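Local coordinates for hypothetical protein SpyM3_0169 (PDB 1PG6) that is of unknown function but belongs to the AIM24 family of the cupin clan and binds calcium ions in the crystal, at residues R14-Q19 and L25-L30; Q112-D117 and L190-H195; V184-E189 and N212-H217. All coordinates share one frame; numbering follows the deposited sequence.

Contact 1 (R14-Q19 and L25-L30)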
# COMPACT_ATOMS: atom_id res chain seq x y z
N ARG A 14 16.42 2.38 8.60
CA ARG A 14 16.87 3.63 8.00
C ARG A 14 16.71 3.44 6.50
O ARG A 14 17.19 2.45 5.94
CB ARG A 14 18.33 3.91 8.35
CG ARG A 14 18.72 5.38 8.18
CD ARG A 14 20.13 5.67 8.68
NE ARG A 14 21.15 5.35 7.68
CZ ARG A 14 21.29 6.01 6.53
NH1 ARG A 14 20.49 7.01 6.23
NH2 ARG A 14 22.25 5.65 5.68
N PHE A 15 16.03 4.37 5.84
CA PHE A 15 15.81 4.26 4.41
C PHE A 15 16.31 5.47 3.63
O PHE A 15 16.56 6.53 4.20
CB PHE A 15 14.32 4.06 4.13
CG PHE A 15 13.47 5.23 4.53
CD1 PHE A 15 13.19 6.25 3.62
CD2 PHE A 15 12.98 5.34 5.82
CE1 PHE A 15 12.43 7.35 3.99
CE2 PHE A 15 12.23 6.45 6.21
CZ PHE A 15 11.95 7.45 5.29
N THR A 16 16.47 5.29 2.33
CA THR A 16 16.91 6.36 1.45
C THR A 16 16.20 6.20 0.12
O THR A 16 16.50 5.29 -0.65
CB THR A 16 18.44 6.32 1.21
OG1 THR A 16 19.13 6.51 2.45
CG2 THR A 16 18.85 7.41 0.23
N ILE A 17 15.22 7.07 -0.13
CA ILE A 17 14.48 7.05 -1.39
C ILE A 17 15.32 7.86 -2.37
O ILE A 17 15.69 9.00 -2.08
CB ILE A 17 13.09 7.71 -1.25
CG1 ILE A 17 12.20 6.90 -0.31
CG2 ILE A 17 12.43 7.82 -2.62
CD1 ILE A 17 10.85 7.54 -0.04
N ASP A 18 15.63 7.27 -3.51
CA ASP A 18 16.43 7.97 -4.51
C ASP A 18 15.73 9.28 -4.91
O ASP A 18 14.54 9.28 -5.18
CB ASP A 18 16.61 7.08 -5.74
CG ASP A 18 17.85 7.42 -6.51
OD1 ASP A 18 18.91 6.83 -6.21
OD2 ASP A 18 17.78 8.30 -7.39
N GLN A 19 16.48 10.38 -4.95
CA GLN A 19 15.90 11.68 -5.30
C GLN A 19 16.10 12.07 -6.76
O GLN A 19 15.31 12.83 -7.32
CB GLN A 19 16.50 12.79 -4.44
CG GLN A 19 16.48 12.54 -2.95
CD GLN A 19 17.32 13.55 -2.18
OE1 GLN A 19 17.00 14.74 -2.15
NE2 GLN A 19 18.39 13.08 -1.55
N LEU A 25 14.11 3.84 -6.26
CA LEU A 25 14.46 2.57 -5.65
C LEU A 25 14.62 3.07 -4.22
O LEU A 25 14.96 4.23 -4.00
CB LEU A 25 15.80 2.09 -6.21
CG LEU A 25 16.00 0.63 -6.58
CD1 LEU A 25 14.84 0.09 -7.40
CD2 LEU A 25 17.31 0.51 -7.34
N VAL A 26 14.34 2.22 -3.24
CA VAL A 26 14.52 2.63 -1.86
C VAL A 26 15.53 1.69 -1.23
O VAL A 26 15.36 0.47 -1.25
CB VAL A 26 13.18 2.60 -1.05
CG1 VAL A 26 12.55 1.23 -1.11
CG2 VAL A 26 13.45 3.02 0.39
N GLU A 27 16.62 2.26 -0.73
CA GLU A 27 17.67 1.49 -0.08
C GLU A 27 17.36 1.52 1.41
O GLU A 27 17.18 2.59 1.99
CB GLU A 27 19.04 2.11 -0.35
CG GLU A 27 19.42 2.23 -1.82
CD GLU A 27 20.79 2.87 -2.01
OE1 GLU A 27 21.02 3.97 -1.46
OE2 GLU A 27 21.64 2.28 -2.71
N ILE A 28 17.32 0.34 2.01
CA ILE A 28 16.99 0.22 3.43
C ILE A 28 18.11 -0.41 4.24
O ILE A 28 18.66 -1.44 3.86
CB ILE A 28 15.72 -0.63 3.61
CG1 ILE A 28 14.53 0.06 2.93
CG2 ILE A 28 15.43 -0.85 5.09
CD1 ILE A 28 13.26 -0.77 2.96
N ASP A 29 18.45 0.22 5.36
CA ASP A 29 19.48 -0.30 6.25
C ASP A 29 18.80 -0.86 7.49
O ASP A 29 18.01 -0.17 8.14
CB ASP A 29 20.47 0.79 6.67
CG ASP A 29 21.42 1.17 5.56
OD1 ASP A 29 21.22 2.23 4.93
OD2 ASP A 29 22.37 0.39 5.30
N LEU A 30 19.09 -2.12 7.79
CA LEU A 30 18.51 -2.79 8.95
C LEU A 30 19.57 -3.14 9.98
O LEU A 30 20.61 -3.71 9.64
CB LEU A 30 17.80 -4.07 8.52
CG LEU A 30 16.53 -3.96 7.66
CD1 LEU A 30 16.03 -5.35 7.33
CD2 LEU A 30 15.47 -3.17 8.40
O HOH W 1 17.99 4.97 -3.17
O HOH W 2 20.28 3.43 2.81
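R14 and D29 leave one face of a β hairpin side by side. The hairpin pairs the antiparallel strands 14-17 and 26-30 at the border of a four-stranded sheet. The arginine chain runs straight as far as its bend at chi3 (83°), and this turns the guanidinium alongside the aspartate, its plane only 15° from that of the carboxylate. R14 NH2 ends 3.6 Å from D29 OD1, a long salt bridge of charge alone, because the oxygen lies well out of the guanidinium plane and no N-H is aimed at it. A water gives D29 OD1 a firmer partner at 2.6 Å. T16 and E27 follow on the same face.

The other face carries F15, I17, V26 and I28. F15 touches the partner strand with its CB, which lies 4.0 Å from V26 CG2 and also meets I28 CG1, while its ring leads off to A105 and T157. The side chains of I17 and V26 cross obliquely, I17 CG1 lying 4.1 Å from V26 CG2, so the valine methyl packs against both F15 and I17. The backbone ladder joins R14 with D29, T16 with E27 and D18 with L25. Its shortest rung is D29 N to R14 O, 2.6 Å and nearly linear, whereas T16 N reaches E27 O at 2.8 Å with a bend to 135°. V26, I28 and L30 direct their backbone hydrogen bonds to strand 91-95, and D18 OD2 accepts M21 N inside the loop. Near that loop D18 N donates to L25 O at 3.2 Å, and a water donates to both L25 O and T16 O, 2.9 Å from the latter.

Contact 2 (Q112-D117 and L190-H195); sequences QYRLND and LDYDIH
Strands 113-116 and 191-195 belong to different sheets and stand apart where R114 and Y192 point toward each other and the end of N116 nears I194, the nearest CA pair, N116 and I194, being 10.5 Å apart. Side chains and water fill the distance. R114 runs extended from CG to NE and crosses the tyrosine at about a right angle, with R114 CD 3.4 Å from Y192 CE2 and R114 NE 3.5 Å from the same carbon. The guanidinium is tilted 39° to the ring, so this is a tight but oblique approach of the arginine shaft and not a stack. Farther along, N116 and I194 slide past each other, the isoleucine contributing its CD1 methyl.

The polar end of R114 works through water. R114 NE donates in the guanidinium plane to one water at 2.8 Å, and R114 NH2 to a second at 2.9 Å. The second donates onward to L190 O, and the first lies beside that same carbonyl oxygen. R114 NH1 bonds to T151 OG1 and Y192 OH to Q134 OE1, so each polar end has a partner beyond the pair. Around the pair, V149 of strand 148-153 touches R114, Y192 and I194, W186 of strand 183-187 meets the tyrosine edge-to-face, and N212 and F214 of strand 211-215 touch Y192.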
# COMPACT_ATOMS: atom_id res chain seq x y z
N GLN A 112 -1.73 8.01 11.81
CA GLN A 112 -1.77 6.70 11.19
C GLN A 112 -2.46 6.88 9.85
O GLN A 112 -3.06 7.92 9.60
CB GLN A 112 -2.55 5.69 12.04
CG GLN A 112 -1.92 5.39 13.40
CD GLN A 112 -0.52 4.82 13.30
OE1 GLN A 112 -0.20 4.08 12.37
NE2 GLN A 112 0.32 5.15 14.27
N TYR A 113 -2.38 5.87 9.00
CA TYR A 113 -2.98 5.96 7.68
C TYR A 113 -3.66 4.70 7.21
O TYR A 113 -3.42 3.61 7.73
CB TYR A 113 -1.91 6.33 6.64
CG TYR A 113 -1.17 7.61 6.93
CD1 TYR A 113 -0.09 7.65 7.82
CD2 TYR A 113 -1.58 8.81 6.35
CE1 TYR A 113 0.56 8.84 8.13
CE2 TYR A 113 -0.95 10.02 6.66
CZ TYR A 113 0.11 10.03 7.55
OH TYR A 113 0.70 11.22 7.88
N ARG A 114 -4.52 4.86 6.20
CA ARG A 114 -5.21 3.76 5.56
C ARG A 114 -4.70 3.83 4.12
O ARG A 114 -4.38 4.92 3.62
CB ARG A 114 -6.73 3.96 5.60
CG ARG A 114 -7.32 4.06 7.01
CD ARG A 114 -8.85 3.99 6.96
NE ARG A 114 -9.49 4.49 8.19
CZ ARG A 114 -9.64 3.79 9.31
NH1 ARG A 114 -9.20 2.54 9.38
NH2 ARG A 114 -10.24 4.34 10.35
N LEU A 115 -4.59 2.69 3.47
CA LEU A 115 -4.10 2.64 2.09
C LEU A 115 -4.88 1.68 1.24
O LEU A 115 -5.35 0.64 1.72
CB LEU A 115 -2.63 2.20 2.05
CG LEU A 115 -1.61 2.78 3.02
CD1 LEU A 115 -1.76 2.10 4.37
CD2 LEU A 115 -0.21 2.53 2.47
N ASN A 116 -5.01 2.02 -0.03
CA ASN A 116 -5.69 1.17 -0.99
C ASN A 116 -4.77 0.05 -1.44
O ASN A 116 -3.56 0.12 -1.23
CB ASN A 116 -6.09 1.97 -2.22
CG ASN A 116 -7.46 2.57 -2.10
OD1 ASN A 116 -7.68 3.73 -2.45
ND2 ASN A 116 -8.40 1.77 -1.62
N ASP A 117 -5.35 -0.96 -2.07
CA ASP A 117 -4.60 -2.09 -2.59
C ASP A 117 -3.60 -1.61 -3.62
O ASP A 117 -3.93 -0.85 -4.53
CB ASP A 117 -5.51 -3.12 -3.26
CG ASP A 117 -6.16 -4.07 -2.28
OD1 ASP A 117 -5.46 -4.55 -1.37
OD2 ASP A 117 -7.37 -4.35 -2.45
N LEU A 190 -9.52 10.60 9.38
CA LEU A 190 -10.59 11.05 8.49
C LEU A 190 -11.73 10.04 8.41
O LEU A 190 -11.55 8.85 8.67
CB LEU A 190 -10.05 11.27 7.07
CG LEU A 190 -9.22 12.53 6.76
CD1 LEU A 190 -8.47 12.35 5.45
CD2 LEU A 190 -10.14 13.73 6.68
N ASP A 191 -12.92 10.52 8.05
CA ASP A 191 -14.06 9.64 7.88
C ASP A 191 -14.06 9.33 6.38
O ASP A 191 -13.95 10.24 5.56
CB ASP A 191 -15.36 10.36 8.27
CG ASP A 191 -15.41 10.69 9.74
OD1 ASP A 191 -14.65 11.57 10.18
OD2 ASP A 191 -16.22 10.07 10.46
N TYR A 192 -14.17 8.06 6.02
CA TYR A 192 -14.16 7.71 4.61
C TYR A 192 -15.22 6.68 4.28
O TYR A 192 -15.68 5.93 5.15
CB TYR A 192 -12.79 7.18 4.21
CG TYR A 192 -12.61 5.70 4.45
CD1 TYR A 192 -12.86 4.78 3.43
CD2 TYR A 192 -12.21 5.21 5.69
CE1 TYR A 192 -12.70 3.41 3.64
CE2 TYR A 192 -12.05 3.85 5.92
CZ TYR A 192 -12.29 2.96 4.88
OH TYR A 192 -12.11 1.61 5.08
N ASP A 193 -15.60 6.64 3.01
CA ASP A 193 -16.60 5.70 2.54
C ASP A 193 -16.41 5.43 1.05
O ASP A 193 -16.60 6.33 0.22
CB ASP A 193 -18.01 6.25 2.78
CG ASP A 193 -19.10 5.34 2.24
OD1 ASP A 193 -20.26 5.77 2.18
OD2 ASP A 193 -18.78 4.19 1.87
N ILE A 194 -16.04 4.20 0.71
CA ILE A 194 -15.85 3.81 -0.68
C ILE A 194 -17.19 3.25 -1.15
O ILE A 194 -17.73 2.32 -0.54
CB ILE A 194 -14.75 2.73 -0.81
CG1 ILE A 194 -13.41 3.31 -0.35
CG2 ILE A 194 -14.66 2.25 -2.26
CD1 ILE A 194 -12.27 2.31 -0.30
N HIS A 195 -17.73 3.81 -2.22
CA HIS A 195 -19.03 3.38 -2.73
C HIS A 195 -19.19 3.71 -4.20
O HIS A 195 -18.39 4.45 -4.78
CB HIS A 195 -20.12 4.09 -1.93
CG HIS A 195 -20.06 5.58 -2.04
ND1 HIS A 195 -20.67 6.28 -3.05
CD2 HIS A 195 -19.40 6.50 -1.29
CE1 HIS A 195 -20.39 7.57 -2.92
NE2 HIS A 195 -19.62 7.73 -1.86
O HOH W 3 -9.66 7.19 7.38
O HOH W 4 -12.26 6.37 9.88

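Contact 3 (V184-E189 and N212-H217)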
# COMPACT_ATOMS: atom_id res chain seq x y z
N VAL A 184 -4.23 7.04 -2.99
CA VAL A 184 -3.09 6.25 -2.53
C VAL A 184 -3.22 5.87 -1.06
O VAL A 184 -3.26 4.69 -0.70
CB VAL A 184 -1.77 7.03 -2.72
CG1 VAL A 184 -0.59 6.21 -2.19
CG2 VAL A 184 -1.57 7.36 -4.20
N ALA A 185 -3.27 6.89 -0.20
CA ALA A 185 -3.36 6.68 1.24
C ALA A 185 -3.96 7.92 1.88
O ALA A 185 -3.93 9.00 1.29
CB ALA A 185 -1.96 6.43 1.80
N TRP A 186 -4.52 7.77 3.07
CA TRP A 186 -5.13 8.92 3.73
C TRP A 186 -5.12 8.76 5.25
O TRP A 186 -4.99 7.66 5.77
CB TRP A 186 -6.55 9.13 3.20
CG TRP A 186 -7.52 8.02 3.53
CD1 TRP A 186 -8.38 7.98 4.59
CD2 TRP A 186 -7.72 6.81 2.80
NE1 TRP A 186 -9.11 6.82 4.56
CE2 TRP A 186 -8.73 6.08 3.48
CE3 TRP A 186 -7.15 6.26 1.64
CZ2 TRP A 186 -9.18 4.83 3.03
CZ3 TRP A 186 -7.61 5.01 1.20
CH2 TRP A 186 -8.61 4.31 1.89
N SER A 187 -5.26 9.88 5.95
CA SER A 187 -5.25 9.88 7.41
C SER A 187 -6.33 8.98 8.00
O SER A 187 -7.48 9.00 7.57
CB SER A 187 -5.44 11.30 7.94
OG SER A 187 -4.33 12.12 7.60
N ARG A 188 -5.95 8.19 9.00
CA ARG A 188 -6.89 7.28 9.64
C ARG A 188 -7.95 8.08 10.39
O ARG A 188 -9.08 7.62 10.57
CB ARG A 188 -6.15 6.37 10.62
CG ARG A 188 -7.02 5.26 11.16
CD ARG A 188 -6.27 4.46 12.19
NE ARG A 188 -5.98 5.25 13.37
CZ ARG A 188 -5.27 4.81 14.41
NH1 ARG A 188 -4.79 3.58 14.40
NH2 ARG A 188 -5.05 5.61 15.44
N GLU A 189 -7.57 9.28 10.81
CA GLU A 189 -8.44 10.19 11.54
C GLU A 189 -9.63 10.70 10.70
O GLU A 189 -10.64 11.16 11.25
CB GLU A 189 -7.59 11.35 12.06
CG GLU A 189 -6.54 11.83 11.04
CD GLU A 189 -5.08 11.58 11.46
OE1 GLU A 189 -4.67 10.41 11.67
OE2 GLU A 189 -4.33 12.59 11.55
N ASN A 212 -14.32 7.42 -3.35
CA ASN A 212 -14.05 7.45 -1.92
C ASN A 212 -14.45 8.84 -1.43
O ASN A 212 -13.93 9.84 -1.92
CB ASN A 212 -12.56 7.21 -1.65
CG ASN A 212 -12.27 6.78 -0.23
OD1 ASN A 212 -12.97 7.18 0.71
ND2 ASN A 212 -11.24 5.97 -0.05
N THR A 213 -15.41 8.90 -0.51
CA THR A 213 -15.84 10.18 0.04
C THR A 213 -15.21 10.36 1.41
O THR A 213 -15.41 9.55 2.32
CB THR A 213 -17.38 10.25 0.17
OG1 THR A 213 -17.97 10.23 -1.14
CG2 THR A 213 -17.79 11.54 0.88
N PHE A 214 -14.42 11.43 1.55
CA PHE A 214 -13.72 11.76 2.78
C PHE A 214 -14.39 12.92 3.51
O PHE A 214 -14.88 13.86 2.89
CB PHE A 214 -12.28 12.16 2.48
CG PHE A 214 -11.51 11.12 1.72
CD1 PHE A 214 -10.97 10.02 2.39
CD2 PHE A 214 -11.34 11.23 0.35
CE1 PHE A 214 -10.26 9.04 1.69
CE2 PHE A 214 -10.63 10.26 -0.36
CZ PHE A 214 -10.09 9.16 0.31
N ARG A 215 -14.38 12.85 4.84
CA ARG A 215 -14.96 13.91 5.67
C ARG A 215 -14.13 14.08 6.93
O ARG A 215 -13.77 13.10 7.58
CB ARG A 215 -16.40 13.55 6.05
CG ARG A 215 -17.30 13.20 4.88
CD ARG A 215 -18.71 12.86 5.33
NE ARG A 215 -19.58 12.58 4.20
CZ ARG A 215 -20.90 12.46 4.28
NH1 ARG A 215 -21.52 12.60 5.45
NH2 ARG A 215 -21.61 12.21 3.19
N GLY A 216 -13.82 15.33 7.29
CA GLY A 216 -13.06 15.58 8.49
C GLY A 216 -11.74 16.30 8.30
O GLY A 216 -11.57 17.09 7.36
N HIS A 217 -10.79 16.03 9.20
CA HIS A 217 -9.47 16.65 9.15
C HIS A 217 -8.41 15.59 8.89
O HIS A 217 -8.39 14.54 9.53
CB HIS A 217 -9.15 17.35 10.47
CG HIS A 217 -10.09 18.46 10.81
ND1 HIS A 217 -11.39 18.24 11.21
CD2 HIS A 217 -9.91 19.80 10.81
CE1 HIS A 217 -11.98 19.40 11.44
NE2 HIS A 217 -11.10 20.37 11.21
O HOH W 5 -11.79 14.01 10.92
O HOH W 6 -6.32 14.92 11.77
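An edge-to-face aromatic pair, W186 with F214, marks the buried interface between the six-stranded sheet that holds strand 183-187 and the three-stranded sheet that holds strand 211-215. F214 turns its edge to the indole: F214 CE1 stands over the five-membered ring, 3.5 Å from W186 CG. The ring centroids are 4.8 Å apart and the planes meet at 64°. With CG between its backbone N and carbonyl carbon (chi1 66°), W186 presents the same face to N212, and N212 ND2 lies 3.7 Å from W186 CH2, above the rim of the six-membered ring. The N212 amide stands nearly upright on the indole, at 83°, so phenylalanine and asparagine share one tryptophan face.

Toward the exposed end the contact turns polar. E189 CG rests 3.6 Å from H217 O, and one water links E189 O to H217 N, at 2.8 Å from the nitrogen. A second water donates both to E189 OE2 and to H217 O, while OE2 also forms a salt bridge with K111. Here the chain turns a corner at G216 and H217 and leaves the small sheet. Two antiparallel sheets thus pack through aromatic side chains, as expected for a β-rich member of the cupin clan.

In the fold
Contact 1 is a surface hairpin between neighbouring strands, held by backbone hydrogen bonds, whereas contacts 2 and 3 join strands of different sheets through side chains and water. Contacts 2 and 3 have centres 6 Å apart and interlock: 113-116 pairs with 183-187 in one six-stranded sheet, and 191-195 with 211-215 in the three-stranded one. Their segments alternate along the chain, and D191 O with R215 N (2.7 Å) probably bonds them. Contact 3 is the more buried, aromatic at its centre and watery at its rim; contact 2 is partly buried and brings in an arginine. Contact 1 lies about 26 Å from contact 2, centre to centre, across the chain's centre.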